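Local coordinates for protein RNA-dependent RNA Polymerase (Bombyx mori cytoplasmic polyhedrosis virus, PDB 6TZ0) that transcribes and replicates the double-stranded RNA genome of the virus, joining ribonucleoside triphosphates into new RNA strands inside the capsid, at residues K248-G253 and Q481-Q486. Numbering follows the deposited sequence.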
ATOM      1  N   LYS A 248       3.213  25.295   4.299  1.00 43.23           N
ATOM      2  CA  LYS A 248       3.893  26.172   3.355  1.00 43.23           C
ATOM      3  C   LYS A 248       5.316  26.519   3.799  1.00 43.23           C
ATOM      4  O   LYS A 248       6.182  26.742   2.947  1.00 43.23           O
ATOM      5  CB  LYS A 248       3.067  27.439   3.129  1.00 43.23           C
ATOM      6  CG  LYS A 248       3.498  28.243   1.920  1.00 43.23           C
ATOM      7  CD  LYS A 248       2.560  29.390   1.636  1.00 43.23           C
ATOM      8  CE  LYS A 248       3.046  30.669   2.279  1.00 43.23           C
ATOM      9  NZ  LYS A 248       2.672  30.788   3.711  1.00 43.23           N
ATOM     10  N   ILE A 249       5.596  26.549   5.101  1.00 42.45           N
ATOM     11  CA  ILE A 249       6.931  26.921   5.566  1.00 42.45           C
ATOM     12  C   ILE A 249       7.593  25.764   6.300  1.00 42.45           C
ATOM     13  O   ILE A 249       8.474  25.966   7.140  1.00 42.45           O
ATOM     14  CB  ILE A 249       6.883  28.200   6.431  1.00 42.45           C
ATOM     15  CG1 ILE A 249       5.833  28.125   7.546  1.00 42.45           C
ATOM     16  CG2 ILE A 249       6.592  29.401   5.568  1.00 42.45           C
ATOM     17  CD1 ILE A 249       6.289  27.641   8.903  1.00 42.45           C
ATOM     18  N   LYS A 250       7.198  24.541   5.951  1.00 43.32           N
ATOM     19  CA  LYS A 250       7.664  23.347   6.650  1.00 43.32           C
ATOM     20  C   LYS A 250       9.142  23.066   6.384  1.00 43.32           C
ATOM     21  O   LYS A 250       9.831  22.527   7.256  1.00 43.32           O
ATOM     22  CB  LYS A 250       6.766  22.172   6.239  1.00 43.32           C
ATOM     23  CG  LYS A 250       6.999  20.822   6.895  1.00 43.32           C
ATOM     24  CD  LYS A 250       7.845  19.885   6.046  1.00 43.32           C
ATOM     25  CE  LYS A 250       7.164  19.612   4.716  1.00 43.32           C
ATOM     26  NZ  LYS A 250       5.854  18.931   4.892  1.00 43.32           N
ATOM     27  N   GLY A 251       9.651  23.434   5.213  1.00 41.93           N
ATOM     28  CA  GLY A 251      11.033  23.145   4.885  1.00 41.93           C
ATOM     29  C   GLY A 251      11.991  24.291   5.121  1.00 41.93           C
ATOM     30  O   GLY A 251      13.182  24.068   5.340  1.00 41.93           O
ATOM     31  N   ILE A 252      11.480  25.523   5.062  1.00 41.66           N
ATOM     32  CA  ILE A 252      12.308  26.705   5.288  1.00 41.66           C
ATOM     33  C   ILE A 252      12.770  26.768   6.735  1.00 41.66           C
ATOM     34  O   ILE A 252      13.936  27.067   7.019  1.00 41.66           O
ATOM     35  CB  ILE A 252      11.528  27.970   4.883  1.00 41.66           C
ATOM     36  CG1 ILE A 252      11.253  27.975   3.388  1.00 41.66           C
ATOM     37  CG2 ILE A 252      12.269  29.230   5.257  1.00 41.66           C
ATOM     38  CD1 ILE A 252      10.278  29.052   2.994  1.00 41.66           C
ATOM     39  N   GLY A 253      11.887  26.445   7.670  1.00 40.63           N
ATOM     40  CA  GLY A 253      12.221  26.447   9.076  1.00 40.63           C
ATOM     41  C   GLY A 253      13.114  25.327   9.550  1.00 40.63           C
ATOM     42  O   GLY A 253      13.454  25.279  10.734  1.00 40.63           O
ATOM     43  N   GLN A 481      -1.041  10.913   8.157  1.00 55.11           N
ATOM     44  CA  GLN A 481       0.200  10.878   8.912  1.00 55.11           C
ATOM     45  C   GLN A 481       0.611  12.312   9.195  1.00 55.11           C
ATOM     46  O   GLN A 481       0.243  13.232   8.463  1.00 55.11           O
ATOM     47  CB  GLN A 481       1.326  10.108   8.207  1.00 55.11           C
ATOM     48  CG  GLN A 481       1.833  10.665   6.898  1.00 55.11           C
ATOM     49  CD  GLN A 481       2.912   9.769   6.320  1.00 55.11           C
ATOM     50  OE1 GLN A 481       3.292   8.776   6.934  1.00 55.11           O
ATOM     51  NE2 GLN A 481       3.411  10.114   5.145  1.00 55.11           N
ATOM     52  N   SER A 482       1.350  12.488  10.282  1.00 52.40           N
ATOM     53  CA  SER A 482       1.725  13.819  10.724  1.00 52.40           C
ATOM     54  C   SER A 482       2.793  14.406   9.815  1.00 52.40           C
ATOM     55  O   SER A 482       3.525  13.679   9.137  1.00 52.40           O
ATOM     56  CB  SER A 482       2.220  13.779  12.168  1.00 52.40           C
ATOM     57  OG  SER A 482       3.386  12.991  12.286  1.00 52.40           O
ATOM     58  N   ASP A 483       2.834  15.744   9.784  1.00 50.62           N
ATOM     59  CA  ASP A 483       3.814  16.544   9.044  1.00 50.62           C
ATOM     60  C   ASP A 483       3.747  16.280   7.534  1.00 50.62           C
ATOM     61  O   ASP A 483       4.742  16.416   6.819  1.00 50.62           O
ATOM     62  CB  ASP A 483       5.232  16.308   9.591  1.00 50.62           C
ATOM     63  CG  ASP A 483       6.178  17.448   9.295  1.00 50.62           C
ATOM     64  OD1 ASP A 483       5.721  18.462   8.736  1.00 50.62           O
ATOM     65  OD2 ASP A 483       7.378  17.317   9.608  1.00 50.62           O
ATOM     66  N   ARG A 484       2.569  15.924   7.023  1.00 52.56           N
ATOM     67  CA  ARG A 484       2.445  15.481   5.641  1.00 52.56           C
ATOM     68  C   ARG A 484       0.986  15.625   5.231  1.00 52.56           C
ATOM     69  O   ARG A 484       0.090  15.644   6.076  1.00 52.56           O
ATOM     70  CB  ARG A 484       2.946  14.031   5.496  1.00 52.56           C
ATOM     71  CG  ARG A 484       3.243  13.516   4.081  1.00 52.56           C
ATOM     72  CD  ARG A 484       2.100  12.681   3.526  1.00 52.56           C
ATOM     73  NE  ARG A 484       2.436  12.054   2.252  1.00 52.56           N
ATOM     74  CZ  ARG A 484       2.277  12.631   1.066  1.00 52.56           C
ATOM     75  NH1 ARG A 484       1.782  13.858   0.980  1.00 52.56           N
ATOM     76  NH2 ARG A 484       2.611  11.978  -0.038  1.00 52.56           N
ATOM     77  N   ARG A 485       0.754  15.699   3.921  1.00 51.31           N
ATOM     78  CA  ARG A 485      -0.585  15.847   3.362  1.00 51.31           C
ATOM     79  C   ARG A 485      -1.396  14.555   3.519  1.00 51.31           C
ATOM     80  O   ARG A 485      -0.976  13.587   4.157  1.00 51.31           O
ATOM     81  CB  ARG A 485      -0.497  16.251   1.896  1.00 51.31           C
ATOM     82  CG  ARG A 485       0.092  17.626   1.672  1.00 51.31           C
ATOM     83  CD  ARG A 485       0.233  17.917   0.188  1.00 51.31           C
ATOM     84  NE  ARG A 485       1.184  17.000  -0.433  1.00 51.31           N
ATOM     85  CZ  ARG A 485       1.444  16.948  -1.734  1.00 51.31           C
ATOM     86  NH1 ARG A 485       0.834  17.775  -2.574  1.00 51.31           N
ATOM     87  NH2 ARG A 485       2.326  16.070  -2.193  1.00 51.31           N
ATOM     88  N   GLN A 486      -2.592  14.536   2.927  1.00 51.67           N
ATOM     89  CA  GLN A 486      -3.547  13.495   3.288  1.00 51.67           C
ATOM     90  C   GLN A 486      -3.297  12.175   2.554  1.00 51.67           C
ATOM     91  O   GLN A 486      -3.589  11.116   3.118  1.00 51.67           O
ATOM     92  CB  GLN A 486      -4.975  13.993   3.063  1.00 51.67           C
ATOM     93  CG  GLN A 486      -6.030  13.147   3.761  1.00 51.67           C
ATOM     94  CD  GLN A 486      -7.429  13.683   3.611  1.00 51.67           C
ATOM     95  OE1 GLN A 486      -7.660  14.672   2.928  1.00 51.67           O
ATOM     96  NE2 GLN A 486      -8.377  13.033   4.266  1.00 51.67           N
TER
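Between segments 248-253 and 481-486, K250 and D483 are the two residues that touch, a small example of how one lysine can span a gap that the backbones never close: their CA atoms, the nearest pair, stay 8.2 Å apart. The denser part is made by the lysine's methylenes. CG of K250 lies 3.3 Å from OD1 of D483, and CD follows at 3.7 Å from the same oxygen, so the aliphatic chain runs past one branch of the carboxylate. With CG anti to the backbone N (chi1 -177°), the lysine chain first extends toward the facing loop; bends at the three following torsions then turn NZ off the carboxylate and to the backbone O of D483. The contact joins the N-terminal region, in the turn that follows helix 242-248, to the central polymerase domain, in the loop between the antiparallel strands 474-477 and 489-491. That loop also carries R485, a UTP-binding residue, consistent with polymerase motif F of the fingers, and the side chain of K250 lies about 9 Å from that of D547, a magnesium-binding residue, neither ligand being bound here. The polar end is looser. NZ of K250 makes a weak hydrogen bond to the backbone O of D483, at 3.4 Å, and a long salt bridge to its OD1, at 3.9 Å. D483 has a stronger partner in R254, whose NH2 pairs with OD2 while its NH1 bonds to the carbonyl O of K250. Both touching residues remain partly exposed, and just 93 Å² is buried between the segments, counting both sides.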